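Local coordinates for protein dihydropteroate synthase (Burkholderia cenocepacia, PDB 2Y5S) that probably catalyses the condensation of para-aminobenzoate with 6-hydroxymethyl-7,8-dihydropterin diphosphate to form 7,8-dihydropteroate, a precursor of folates, at residues 46-51 and 87-92; 77-82 and 107-112; 164-169 and 214-219; 178-183 and 188-193. All coordinates share one frame; numbering follows the deposited sequence.

Contact 1. Residues 46-51 and 87-92; sequences DDALRR and IPLVEA
Leu-49 reaches from its helix to Leu-89 and Ala-92. Its CB only sets the direction: with CG anti to the carbonyl carbon (chi1 -64°), the branch leans over to the facing helix. CG is the first atom to touch, with Leu-89 CD2 4.0 Å away. From there the fork divides the work. Leu-49 CD2 makes the closer contacts, 3.6 Å from Leu-89 CD2 and 3.7 Å from Ala-92 CB, touching a leucine methyl and an alanine methyl in directions roughly at right angles. Leu-49 CD1 reaches Ala-92 CB alone, at 4.0 Å. Helices 45-58 and 79-93 are successive outer helices of the TIM barrel, and here their short segments cross at -42° with the axes 10.6 Å apart at closest approach. Ala-48, one residue earlier, points toward the other helix, and its CB lies 3.9 Å from both Leu-89 CD1 and Leu-89 CD2. Leu-89 therefore has its two methyls spread over Ala-48, while one of them also meets Leu-49. Toward the barrel wall, Leu-89 continues onto Ile-65 of strand 62-66 and onto Ala-31.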
loop_
_atom_site.group_PDB
_atom_site.type_symbol
_atom_site.label_atom_id
_atom_site.label_comp_id
_atom_site.label_asym_id
_atom_site.label_seq_id
_atom_site.Cartn_x
_atom_site.Cartn_y
_atom_site.Cartn_z
ATOM N N ASP B 46 -31.119 -2.604 -10.502
ATOM C CA ASP B 46 -31.145 -3.111 -9.123
ATOM C C ASP B 46 -29.796 -3.729 -8.755
ATOM O O ASP B 46 -29.379 -3.697 -7.608
ATOM C CB ASP B 46 -32.263 -4.149 -8.933
ATOM C CG ASP B 46 -33.664 -3.550 -9.060
ATOM O OD1 ASP B 46 -33.787 -2.352 -9.404
ATOM O OD2 ASP B 46 -34.653 -4.287 -8.816
ATOM N N ASP B 47 -29.137 -4.297 -9.754
ATOM C CA ASP B 47 -27.808 -4.855 -9.612
ATOM C C ASP B 47 -26.820 -3.751 -9.211
ATOM O O ASP B 47 -25.999 -3.937 -8.316
ATOM C CB ASP B 47 -27.388 -5.509 -10.936
ATOM C CG ASP B 47 -26.619 -6.789 -10.737
ATOM O OD1 ASP B 47 -25.479 -6.703 -10.229
ATOM O OD2 ASP B 47 -27.157 -7.869 -11.087
ATOM N N ALA B 48 -26.940 -2.593 -9.858
ATOM C CA ALA B 48 -26.098 -1.424 -9.545
ATOM C C ALA B 48 -26.424 -0.794 -8.180
ATOM O O ALA B 48 -25.524 -0.304 -7.500
ATOM C CB ALA B 48 -26.211 -0.369 -10.660
ATOM N N LEU B 49 -27.700 -0.794 -7.788
ATOM C CA LEU B 49 -28.111 -0.229 -6.491
ATOM C C LEU B 49 -27.579 -1.048 -5.314
ATOM O O LEU B 49 -27.141 -0.489 -4.304
ATOM C CB LEU B 49 -29.634 -0.134 -6.398
ATOM C CG LEU B 49 -30.293 0.818 -7.387
ATOM C CD1 LEU B 49 -31.800 0.800 -7.219
ATOM C CD2 LEU B 49 -29.723 2.227 -7.197
ATOM N N ARG B 50 -27.650 -2.371 -5.441
ATOM C CA ARG B 50 -27.059 -3.282 -4.452
ATOM C C ARG B 50 -25.560 -3.054 -4.346
ATOM O O ARG B 50 -24.987 -3.118 -3.261
ATOM C CB ARG B 50 -27.305 -4.743 -4.836
ATOM C CG ARG B 50 -28.713 -5.228 -4.584
ATOM C CD ARG B 50 -28.846 -6.697 -4.944
ATOM N NE ARG B 50 -27.641 -7.451 -4.600
ATOM C CZ ARG B 50 -26.718 -7.835 -5.478
ATOM N NH1 ARG B 50 -26.858 -7.546 -6.765
ATOM N NH2 ARG B 50 -25.652 -8.512 -5.069
ATOM N N ARG B 51 -24.931 -2.801 -5.492
ATOM C CA ARG B 51 -23.489 -2.522 -5.560
ATOM C C ARG B 51 -23.169 -1.256 -4.768
ATOM O O ARG B 51 -22.225 -1.227 -3.986
ATOM C CB ARG B 51 -23.045 -2.349 -7.015
ATOM C CG ARG B 51 -21.855 -3.188 -7.447
ATOM C CD ARG B 51 -20.542 -2.760 -6.811
ATOM N NE ARG B 51 -20.168 -3.589 -5.657
ATOM C CZ ARG B 51 -18.966 -3.572 -5.071
ATOM N NH1 ARG B 51 -17.999 -2.782 -5.525
ATOM N NH2 ARG B 51 -18.720 -4.356 -4.027
ATOM N N ILE B 87 -29.566 8.383 -15.137
ATOM C CA ILE B 87 -30.539 9.223 -14.434
ATOM C C ILE B 87 -31.306 8.468 -13.336
ATOM O O ILE B 87 -31.380 8.954 -12.207
ATOM C CB ILE B 87 -31.501 9.946 -15.417
ATOM C CG1 ILE B 87 -30.722 10.914 -16.315
ATOM C CG2 ILE B 87 -32.591 10.689 -14.667
ATOM C CD1 ILE B 87 -29.815 11.857 -15.575
ATOM N N PRO B 88 -31.853 7.273 -13.641
ATOM C CA PRO B 88 -32.553 6.552 -12.568
ATOM C C PRO B 88 -31.673 6.095 -11.397
ATOM O O PRO B 88 -32.178 5.956 -10.291
ATOM C CB PRO B 88 -33.180 5.352 -13.297
ATOM C CG PRO B 88 -33.350 5.820 -14.709
ATOM C CD PRO B 88 -32.095 6.643 -14.956
ATOM N N LEU B 89 -30.377 5.871 -11.613
ATOM C CA LEU B 89 -29.459 5.601 -10.492
ATOM C C LEU B 89 -29.247 6.860 -9.638
ATOM O O LEU B 89 -29.199 6.777 -8.412
ATOM C CB LEU B 89 -28.105 5.060 -10.971
ATOM C CG LEU B 89 -28.069 3.649 -11.563
ATOM C CD1 LEU B 89 -26.633 3.256 -11.940
ATOM C CD2 LEU B 89 -28.701 2.610 -10.607
ATOM N N VAL B 90 -29.124 8.015 -10.287
ATOM C CA VAL B 90 -29.010 9.290 -9.574
ATOM C C VAL B 90 -30.231 9.492 -8.689
ATOM O O VAL B 90 -30.094 9.784 -7.500
ATOM C CB VAL B 90 -28.841 10.488 -10.539
ATOM C CG1 VAL B 90 -28.875 11.815 -9.770
ATOM C CG2 VAL B 90 -27.533 10.355 -11.321
ATOM N N GLU B 91 -31.416 9.291 -9.268
ATOM C CA GLU B 91 -32.676 9.469 -8.545
ATOM C C GLU B 91 -32.776 8.495 -7.354
ATOM O O GLU B 91 -33.101 8.902 -6.235
ATOM C CB GLU B 91 -33.871 9.337 -9.511
ATOM C CG GLU B 91 -33.913 10.429 -10.608
ATOM C CD GLU B 91 -35.023 10.233 -11.654
ATOM O OE1 GLU B 91 -35.596 9.125 -11.755
ATOM O OE2 GLU B 91 -35.324 11.206 -12.387
ATOM N N ALA B 92 -32.455 7.227 -7.588
ATOM C CA ALA B 92 -32.527 6.202 -6.537
ATOM C C ALA B 92 -31.476 6.368 -5.455
ATOM O O ALA B 92 -31.717 6.007 -4.308
ATOM C CB ALA B 92 -32.432 4.796 -7.143
#

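Contact 2. Residues 77-82 and 107-112; sequences VPLDEE and PAVMRA
The carboxylate of Glu-82 presents one flat face to Val-109: the CG2 methyl stands almost squarely above it, 3.6 Å from Glu-82 CD and 3.7 Å from Glu-82 OE2. Its two oxygens have polar partners from elsewhere. OE1 forms a salt bridge with Lys-106, and OE2 is hydrogen-bonded to Thr-104 OG1, so the carboxylate is fixed in rotation while the valine methyl covers one face. OE1 also lies close to a carboxylate oxygen of Glu-68, a crowding of like charge that Lys-106 probably offsets. An extended chain carries the group this far, with CG of Glu-82 opposite its own backbone N (chi1 -169°), and the side chain meets Val-109 at about a right angle.

One turn back, in the first turn of its helix, Leu-79 supplies the apolar half. Its CD1 touches Val-109 CG2 at 3.6 Å, so that one methyl touches both the leucine and the carboxylate, and its CD2 lies 3.8 Å from Ala-108 CB. Leu-79 itself is exposed, on the solvent side of the contact.

The two segments begin neighbouring outer helices of the barrel, 79-93 and 107-115, which are linked through strand 100-103. Further along, Ala-112 packs on Leu-83 and Ile-87 of helix 79-93, while Met-110 turns inward onto strand 120-123 and helix 132-136.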
loop_
_atom_site.group_PDB
_atom_site.type_symbol
_atom_site.label_atom_id
_atom_site.label_comp_id
_atom_site.label_asym_id
_atom_site.label_seq_id
_atom_site.Cartn_x
_atom_site.Cartn_y
_atom_site.Cartn_z
ATOM N N VAL B 77 -21.317 4.901 -26.281
ATOM C CA VAL B 77 -22.740 4.628 -26.043
ATOM C C VAL B 77 -23.669 5.768 -26.511
ATOM O O VAL B 77 -23.408 6.936 -26.195
ATOM C CB VAL B 77 -22.994 4.370 -24.539
ATOM C CG1 VAL B 77 -24.488 4.295 -24.243
ATOM C CG2 VAL B 77 -22.286 3.090 -24.095
ATOM N N PRO B 78 -24.760 5.430 -27.242
ATOM C CA PRO B 78 -25.804 6.385 -27.667
ATOM C C PRO B 78 -26.444 7.160 -26.518
ATOM O O PRO B 78 -26.548 6.637 -25.407
ATOM C CB PRO B 78 -26.857 5.485 -28.317
ATOM C CG PRO B 78 -26.114 4.313 -28.785
ATOM C CD PRO B 78 -25.019 4.085 -27.787
ATOM N N LEU B 79 -26.903 8.378 -26.802
ATOM C CA LEU B 79 -27.326 9.308 -25.753
ATOM C C LEU B 79 -28.539 8.832 -24.949
ATOM O O LEU B 79 -28.549 8.955 -23.721
ATOM C CB LEU B 79 -27.598 10.700 -26.339
ATOM C CG LEU B 79 -27.984 11.811 -25.352
ATOM C CD1 LEU B 79 -26.937 11.975 -24.249
ATOM C CD2 LEU B 79 -28.199 13.122 -26.089
ATOM N N ASP B 80 -29.553 8.306 -25.634
ATOM C CA ASP B 80 -30.770 7.836 -24.961
ATOM C C ASP B 80 -30.470 6.724 -23.958
ATOM O O ASP B 80 -31.019 6.707 -22.854
ATOM C CB ASP B 80 -31.805 7.338 -25.975
ATOM C CG ASP B 80 -32.506 8.470 -26.707
ATOM O OD1 ASP B 80 -32.424 9.632 -26.240
ATOM O OD2 ASP B 80 -33.149 8.191 -27.742
ATOM N N GLU B 81 -29.602 5.797 -24.349
ATOM C CA GLU B 81 -29.237 4.680 -23.482
ATOM C C GLU B 81 -28.374 5.128 -22.299
ATOM O O GLU B 81 -28.588 4.658 -21.183
ATOM C CB GLU B 81 -28.559 3.561 -24.286
ATOM C CG GLU B 81 -29.565 2.626 -24.979
ATOM C CD GLU B 81 -29.140 2.179 -26.379
ATOM O OE1 GLU B 81 -27.968 2.393 -26.762
ATOM O OE2 GLU B 81 -29.989 1.606 -27.100
ATOM N N GLU B 82 -27.426 6.039 -22.526
ATOM C CA GLU B 82 -26.615 6.574 -21.422
ATOM C C GLU B 82 -27.512 7.287 -20.406
ATOM O O GLU B 82 -27.359 7.095 -19.202
ATOM C CB GLU B 82 -25.493 7.504 -21.918
ATOM C CG GLU B 82 -24.473 7.867 -20.820
ATOM C CD GLU B 82 -23.314 8.729 -21.308
ATOM O OE1 GLU B 82 -23.132 8.850 -22.539
ATOM O OE2 GLU B 82 -22.577 9.280 -20.455
ATOM N N PRO B 107 -22.259 16.756 -22.684
ATOM C CA PRO B 107 -23.032 17.847 -22.092
ATOM C C PRO B 107 -24.510 17.535 -21.789
ATOM O O PRO B 107 -25.000 17.934 -20.736
ATOM C CB PRO B 107 -22.896 18.962 -23.123
ATOM C CG PRO B 107 -21.545 18.716 -23.742
ATOM C CD PRO B 107 -21.451 17.227 -23.833
ATOM N N ALA B 108 -25.206 16.806 -22.656
ATOM C CA ALA B 108 -26.612 16.467 -22.389
ATOM C C ALA B 108 -26.766 15.581 -21.147
ATOM O O ALA B 108 -27.766 15.663 -20.426
ATOM C CB ALA B 108 -27.258 15.791 -23.603
ATOM N N VAL B 109 -25.782 14.731 -20.892
ATOM C CA VAL B 109 -25.827 13.873 -19.726
ATOM C C VAL B 109 -25.540 14.743 -18.506
ATOM O O VAL B 109 -26.148 14.571 -17.451
ATOM C CB VAL B 109 -24.844 12.695 -19.855
ATOM C CG1 VAL B 109 -24.851 11.841 -18.599
ATOM C CG2 VAL B 109 -25.209 11.838 -21.080
ATOM N N MET B 110 -24.598 15.678 -18.661
ATOM C CA MET B 110 -24.258 16.596 -17.589
ATOM C C MET B 110 -25.487 17.388 -17.162
ATOM O O MET B 110 -25.793 17.443 -15.972
ATOM C CB MET B 110 -23.153 17.556 -18.011
ATOM C CG MET B 110 -21.841 16.896 -18.331
ATOM S SD MET B 110 -20.568 18.078 -18.753
ATOM C CE MET B 110 -19.272 16.930 -19.286
ATOM N N ARG B 111 -26.202 17.961 -18.137
ATOM C CA ARG B 111 -27.404 18.748 -17.859
ATOM C C ARG B 111 -28.469 17.905 -17.159
ATOM O O ARG B 111 -28.986 18.306 -16.113
ATOM C CB ARG B 111 -27.970 19.385 -19.143
ATOM C CG ARG B 111 -26.993 20.352 -19.842
ATOM C CD ARG B 111 -27.652 21.196 -20.955
ATOM N NE ARG B 111 -28.220 22.434 -20.428
ATOM C CZ ARG B 111 -27.709 23.651 -20.608
ATOM N NH1 ARG B 111 -26.608 23.828 -21.332
ATOM N NH2 ARG B 111 -28.316 24.701 -20.070
ATOM N N ALA B 112 -28.786 16.740 -17.726
ATOM C CA ALA B 112 -29.825 15.862 -17.150
ATOM C C ALA B 112 -29.456 15.356 -15.756
ATOM O O ALA B 112 -30.320 15.267 -14.874
ATOM C CB ALA B 112 -30.120 14.672 -18.072
#

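Contact 3. Residues 164-169 and 214-219; sequences DVVTDV and PDTAPA
Val-166, Val-169 and Thr-216 make up the buried part of this contact, with the CA atoms of Val-166 and Thr-216 5.6 Å apart. Val-166 CG1 does most of the touching: it lies against the polypeptide backbone itself, 3.8 Å from Asp-215 O and 4.1 Å from Thr-216 N. Thr-216 CG2 approaches the same methyl at 4.1 Å. Val-169 and Thr-216 run side by side, with Val-169 CG1 4.2 Å from Thr-216 CB. The threonine is turned (chi1 63°) with its methyl toward Val-166 and its OG1 hydrogen-bonded to Leu-213 O, so its polar end is buried but satisfied.

In the barrel, this joins the first turn of outer helix 165-182 to the loop that leads from helix 204-211 to strand 229-230.

The solvent side belongs to Asp-215, which is exposed as a residue even though its CB and main-chain oxygen pack closely on Val-166 CG1, the CB at 3.9 Å. That oxygen is also bonded to Arg-170 NH1. Near this flank the helix start is capped by Asp-164, whose OD1 accepts from Val-166 N at 3.1 Å; the N-H comes from well above the carboxylate plane (63° out of it). The same OD1 makes a salt bridge with Arg-294 of the second subunit, an arginine that also packs on Val-166.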
loop_
_atom_site.group_PDB
_atom_site.type_symbol
_atom_site.label_atom_id
_atom_site.label_comp_id
_atom_site.label_asym_id
_atom_site.label_seq_id
_atom_site.Cartn_x
_atom_site.Cartn_y
_atom_site.Cartn_z
ATOM N N ASP B 164 8.030 17.578 -20.778
ATOM C CA ASP B 164 7.892 16.961 -19.464
ATOM C C ASP B 164 6.404 16.714 -19.229
ATOM O O ASP B 164 5.617 17.654 -19.119
ATOM C CB ASP B 164 8.454 17.848 -18.354
ATOM C CG ASP B 164 8.281 17.238 -16.970
ATOM O OD1 ASP B 164 7.793 16.085 -16.848
ATOM O OD2 ASP B 164 8.636 17.902 -15.979
ATOM N N VAL B 165 6.028 15.449 -19.147
ATOM C CA VAL B 165 4.633 15.088 -19.035
ATOM C C VAL B 165 3.985 15.736 -17.806
ATOM O O VAL B 165 2.819 16.109 -17.858
ATOM C CB VAL B 165 4.438 13.553 -19.015
ATOM C CG1 VAL B 165 5.104 12.915 -17.785
ATOM C CG2 VAL B 165 2.952 13.213 -19.070
ATOM N N VAL B 166 4.738 15.882 -16.715
ATOM C CA VAL B 166 4.196 16.485 -15.495
ATOM C C VAL B 166 3.861 17.955 -15.725
ATOM O O VAL B 166 2.799 18.438 -15.310
ATOM C CB VAL B 166 5.176 16.376 -14.306
ATOM C CG1 VAL B 166 4.569 17.019 -13.041
ATOM C CG2 VAL B 166 5.558 14.902 -14.048
ATOM N N THR B 167 4.776 18.663 -16.375
ATOM C CA THR B 167 4.572 20.076 -16.674
ATOM C C THR B 167 3.437 20.253 -17.676
ATOM O O THR B 167 2.592 21.133 -17.501
ATOM C CB THR B 167 5.864 20.739 -17.200
ATOM O OG1 THR B 167 6.892 20.599 -16.212
ATOM C CG2 THR B 167 5.645 22.229 -17.489
ATOM N N ASP B 168 3.401 19.409 -18.708
ATOM C CA ASP B 168 2.362 19.517 -19.748
ATOM C C ASP B 168 0.986 19.245 -19.160
ATOM O O ASP B 168 0.007 19.907 -19.511
ATOM C CB ASP B 168 2.614 18.527 -20.892
ATOM C CG ASP B 168 3.869 18.850 -21.692
ATOM O OD1 ASP B 168 4.321 20.018 -21.676
ATOM O OD2 ASP B 168 4.398 17.922 -22.343
ATOM N N VAL B 169 0.904 18.243 -18.283
ATOM C CA VAL B 169 -0.369 17.895 -17.649
ATOM C C VAL B 169 -0.815 19.078 -16.763
ATOM O O VAL B 169 -1.966 19.504 -16.834
ATOM C CB VAL B 169 -0.262 16.563 -16.832
ATOM C CG1 VAL B 169 -1.396 16.423 -15.808
ATOM C CG2 VAL B 169 -0.238 15.351 -17.777
ATOM N N PRO B 214 1.992 15.678 -6.722
ATOM C CA PRO B 214 1.611 17.032 -6.270
ATOM C C PRO B 214 1.824 18.111 -7.329
ATOM O O PRO B 214 1.027 19.049 -7.409
ATOM C CB PRO B 214 2.523 17.297 -5.059
ATOM C CG PRO B 214 3.208 16.033 -4.758
ATOM C CD PRO B 214 3.063 15.089 -5.901
ATOM N N ASP B 215 2.869 17.949 -8.141
ATOM C CA ASP B 215 3.232 18.913 -9.166
ATOM C C ASP B 215 2.350 18.867 -10.425
ATOM O O ASP B 215 2.528 19.693 -11.302
ATOM C CB ASP B 215 4.696 18.724 -9.575
ATOM C CG ASP B 215 5.662 18.916 -8.411
ATOM O OD1 ASP B 215 5.384 19.764 -7.533
ATOM O OD2 ASP B 215 6.689 18.207 -8.381
ATOM N N THR B 216 1.417 17.915 -10.519
ATOM C CA THR B 216 0.456 17.888 -11.623
ATOM C C THR B 216 -0.673 18.924 -11.438
ATOM O O THR B 216 -1.339 19.290 -12.398
ATOM C CB THR B 216 -0.178 16.488 -11.805
ATOM O OG1 THR B 216 -0.919 16.155 -10.640
ATOM C CG2 THR B 216 0.887 15.409 -12.043
ATOM N N ALA B 217 -0.861 19.417 -10.211
ATOM C CA ALA B 217 -1.987 20.288 -9.885
ATOM C C ALA B 217 -1.588 21.756 -9.960
ATOM O O ALA B 217 -0.663 22.184 -9.274
ATOM C CB ALA B 217 -2.512 19.975 -8.493
ATOM N N PRO B 218 -2.301 22.541 -10.774
ATOM C CA PRO B 218 -2.082 23.972 -10.741
ATOM C C PRO B 218 -2.656 24.597 -9.465
ATOM O O PRO B 218 -3.340 23.914 -8.673
ATOM C CB PRO B 218 -2.832 24.468 -11.980
ATOM C CG PRO B 218 -3.849 23.476 -12.224
ATOM C CD PRO B 218 -3.396 22.177 -11.677
ATOM N N ALA B 219 -2.387 25.886 -9.298
ATOM C CA ALA B 219 -2.810 26.658 -8.120
ATOM C C ALA B 219 -4.150 27.364 -8.331
ATOM O O ALA B 219 -4.413 27.911 -9.400
ATOM C CB ALA B 219 -1.727 27.691 -7.760
#

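Contact 4. Residues 178-183 and 188-193; sequences QALRDA and ERICVD. With 78H (7,8-dihydropteroate), chain P.
Leu-180 and Ile-190 meet within a beta-alpha-beta crossover of the TIM barrel, where helix 165-182 links the parallel strands 142-146 and 190-193; the helix's last turns lie against the start of the second strand. Ile-190 is directed toward the helix. Its CD1 lies 3.9 Å from Leu-180 CB and 4.0 Å from Leu-180 CD1, which in turn sits 4.0 Å from Ile-190 CG1, so the leucine grips the end of the isoleucine with both its root and one branch. The CG of Arg-181 adds a methylene at 4.1 Å from Ile-190 CD1, the two side chains at about a right angle. Val-185 and Tyr-226 also pack on Ile-190, and Ile-133 of helix 132-136 meets Leu-180, leaving this interface buried. On the helix's exposed side, Gln-178 NE2 donates to Asp-182 OD1 at 2.6 Å, one turn on.

At its other end the strand delivers Asp-193 to the 7,8-dihydropteroate pocket, which Asn-122, Lys-235 and Ser-236 help line with further bonds. OD1 of Asp-193 accepts from Gly-195 N, which helps fix the carboxylate. The other oxygen accepts from two pterin nitrogens: Asp-193 OD2 takes a weak bond from ligand N2 at 2.8 Å and one from ligand N3 modelled at a doubtfully short 2.5 Å.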
loop_
_atom_site.group_PDB
_atom_site.type_symbol
_atom_site.label_atom_id
_atom_site.label_comp_id
_atom_site.label_asym_id
_atom_site.label_seq_id
_atom_site.Cartn_x
_atom_site.Cartn_y
_atom_site.Cartn_z
ATOM N N GLN B 178 -8.975 27.673 -15.690
ATOM C CA GLN B 178 -9.196 29.036 -16.134
ATOM C C GLN B 178 -10.449 29.142 -17.007
ATOM O O GLN B 178 -11.240 30.079 -16.849
ATOM C CB GLN B 178 -7.988 29.555 -16.920
ATOM C CG GLN B 178 -8.081 31.050 -17.296
ATOM C CD GLN B 178 -8.138 31.955 -16.082
ATOM O OE1 GLN B 178 -7.272 31.885 -15.215
ATOM N NE2 GLN B 178 -9.164 32.814 -16.012
ATOM N N ALA B 179 -10.622 28.199 -17.932
ATOM C CA ALA B 179 -11.769 28.239 -18.838
ATOM C C ALA B 179 -13.074 28.099 -18.071
ATOM O O ALA B 179 -14.048 28.783 -18.371
ATOM C CB ALA B 179 -11.652 27.169 -19.925
ATOM N N LEU B 180 -13.096 27.216 -17.079
ATOM C CA LEU B 180 -14.250 27.104 -16.180
ATOM C C LEU B 180 -14.483 28.425 -15.415
ATOM O O LEU B 180 -15.610 28.911 -15.337
ATOM C CB LEU B 180 -14.070 25.947 -15.187
ATOM C CG LEU B 180 -14.177 24.551 -15.794
ATOM C CD1 LEU B 180 -13.738 23.473 -14.785
ATOM C CD2 LEU B 180 -15.602 24.319 -16.291
ATOM N N ARG B 181 -13.417 28.985 -14.849
ATOM C CA ARG B 181 -13.524 30.213 -14.068
ATOM C C ARG B 181 -13.973 31.419 -14.902
ATOM O O ARG B 181 -14.775 32.237 -14.425
ATOM C CB ARG B 181 -12.219 30.505 -13.332
ATOM C CG ARG B 181 -11.997 29.526 -12.164
ATOM C CD ARG B 181 -10.711 29.761 -11.416
ATOM N NE ARG B 181 -10.634 31.119 -10.899
ATOM C CZ ARG B 181 -9.760 32.051 -11.284
ATOM N NH1 ARG B 181 -8.810 31.794 -12.185
ATOM N NH2 ARG B 181 -9.830 33.259 -10.740
ATOM N N ASP B 182 -13.484 31.507 -16.141
ATOM C CA ASP B 182 -13.912 32.560 -17.070
ATOM C C ASP B 182 -15.406 32.518 -17.348
ATOM O O ASP B 182 -15.991 33.530 -17.696
ATOM C CB ASP B 182 -13.192 32.440 -18.412
ATOM C CG ASP B 182 -11.734 32.803 -18.333
ATOM O OD1 ASP B 182 -11.326 33.448 -17.349
ATOM O OD2 ASP B 182 -10.994 32.437 -19.265
ATOM N N ALA B 183 -16.016 31.342 -17.238
ATOM C CA ALA B 183 -17.463 31.210 -17.422
ATOM C C ALA B 183 -18.249 31.383 -16.119
ATOM O O ALA B 183 -19.468 31.195 -16.115
ATOM C CB ALA B 183 -17.785 29.862 -18.057
ATOM N N GLU B 188 -13.383 26.869 -5.997
ATOM C CA GLU B 188 -13.580 25.827 -4.985
ATOM C C GLU B 188 -14.430 24.620 -5.450
ATOM O O GLU B 188 -14.423 23.577 -4.802
ATOM C CB GLU B 188 -14.144 26.423 -3.678
ATOM C CG GLU B 188 -15.264 27.410 -3.860
ATOM C CD GLU B 188 -14.791 28.882 -3.856
ATOM O OE1 GLU B 188 -14.160 29.340 -4.838
ATOM O OE2 GLU B 188 -15.065 29.581 -2.853
ATOM N N ARG B 189 -15.135 24.748 -6.575
ATOM C CA ARG B 189 -15.912 23.638 -7.150
ATOM C C ARG B 189 -15.069 22.705 -8.019
ATOM O O ARG B 189 -15.566 21.685 -8.502
ATOM C CB ARG B 189 -17.048 24.190 -8.018
ATOM C CG ARG B 189 -18.154 24.953 -7.263
ATOM C CD ARG B 189 -19.095 25.637 -8.245
ATOM N NE ARG B 189 -19.692 24.645 -9.133
ATOM C CZ ARG B 189 -20.271 24.882 -10.308
ATOM N NH1 ARG B 189 -20.367 26.111 -10.806
ATOM N NH2 ARG B 189 -20.753 23.849 -11.000
ATOM N N ILE B 190 -13.802 23.055 -8.230
ATOM C CA ILE B 190 -12.961 22.383 -9.213
ATOM C C ILE B 190 -11.903 21.505 -8.552
ATOM O O ILE B 190 -11.178 21.933 -7.650
ATOM C CB ILE B 190 -12.258 23.410 -10.153
ATOM C CG1 ILE B 190 -13.307 24.274 -10.887
ATOM C CG2 ILE B 190 -11.369 22.683 -11.194
ATOM C CD1 ILE B 190 -12.759 25.566 -11.530
ATOM N N CYS B 191 -11.826 20.264 -9.015
ATOM C CA CYS B 191 -10.682 19.413 -8.745
ATOM C C CYS B 191 -10.105 18.968 -10.069
ATOM O O CYS B 191 -10.728 19.164 -11.116
ATOM C CB CYS B 191 -11.047 18.217 -7.881
ATOM S SG CYS B 191 -12.199 17.042 -8.568
ATOM N N VAL B 192 -8.888 18.438 -10.029
ATOM C CA VAL B 192 -8.190 18.031 -11.244
ATOM C C VAL B 192 -7.675 16.600 -11.124
ATOM O O VAL B 192 -7.478 16.069 -10.014
ATOM C CB VAL B 192 -7.004 18.951 -11.531
ATOM C CG1 VAL B 192 -7.469 20.409 -11.677
ATOM C CG2 VAL B 192 -5.930 18.806 -10.430
ATOM N N ASP B 193 -7.399 16.004 -12.273
ATOM C CA ASP B 193 -6.991 14.612 -12.353
ATOM C C ASP B 193 -6.021 14.452 -13.532
ATOM O O ASP B 193 -6.349 14.832 -14.664
ATOM C CB ASP B 193 -8.257 13.788 -12.559
ATOM C CG ASP B 193 -8.012 12.308 -12.678
ATOM O OD1 ASP B 193 -6.884 11.862 -12.937
ATOM O OD2 ASP B 193 -9.024 11.576 -12.567
HETATM O O4 78H P . -8.698 7.933 -14.052
HETATM C C4 78H P . -9.836 8.389 -14.170
HETATM C C5 78H P . -10.841 7.710 -14.890
HETATM N N3 78H P . -10.146 9.631 -13.594
HETATM C C9 78H P . -12.111 8.324 -14.990
HETATM N N5 78H P . -10.613 6.484 -15.427
HETATM C C2 78H P . -11.445 10.204 -13.756
HETATM N N8 78H P . -13.143 7.703 -15.680
HETATM N N1 78H P . -12.382 9.522 -14.434
HETATM C C6 78H P . -11.565 5.857 -16.147
HETATM N N2 78H P . -11.731 11.410 -13.241
HETATM C C7 78H P . -12.906 6.508 -16.498
HETATM C C10 78H P . -11.330 4.471 -16.675
HETATM N N11 78H P . -10.604 4.527 -17.949
HETATM C C15 78H P . -9.533 3.761 -18.108
HETATM C C16 78H P . -8.339 4.296 -18.579
HETATM C C17 78H P . -9.626 2.411 -17.767
HETATM C C18 78H P . -7.234 3.477 -18.729
HETATM C C19 78H P . -8.516 1.589 -17.917
HETATM C C20 78H P . -7.324 2.122 -18.402
HETATM C C21 78H P . -6.090 1.224 -18.537
HETATM O O22 78H P . -5.013 1.805 -18.687
HETATM O O23 78H P . -6.202 -0.008 -18.359
#

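How the contacts relate
From the N terminus, helix 45-58 comes first, and contact 1 closes when the chain returns along helix 79-93. Contact 2 opens inside that loop, at the start of the same helix, and closes on helix 107-115, so the two cross along the chain. They also touch, through Ile-87 and Ala-112, linking three successive outer helices of the barrel by side-chain packing. The second half starts afresh: contact 3 opens at the head of helix 165-182, and contact 4, from that helix's tail to strand 190-193, is nested inside its loop. Ala-217 and Val-192 join these two by packing. Contacts 1 and 3 lie on opposite sides of the chain's centre, their centres about 36 Å apart.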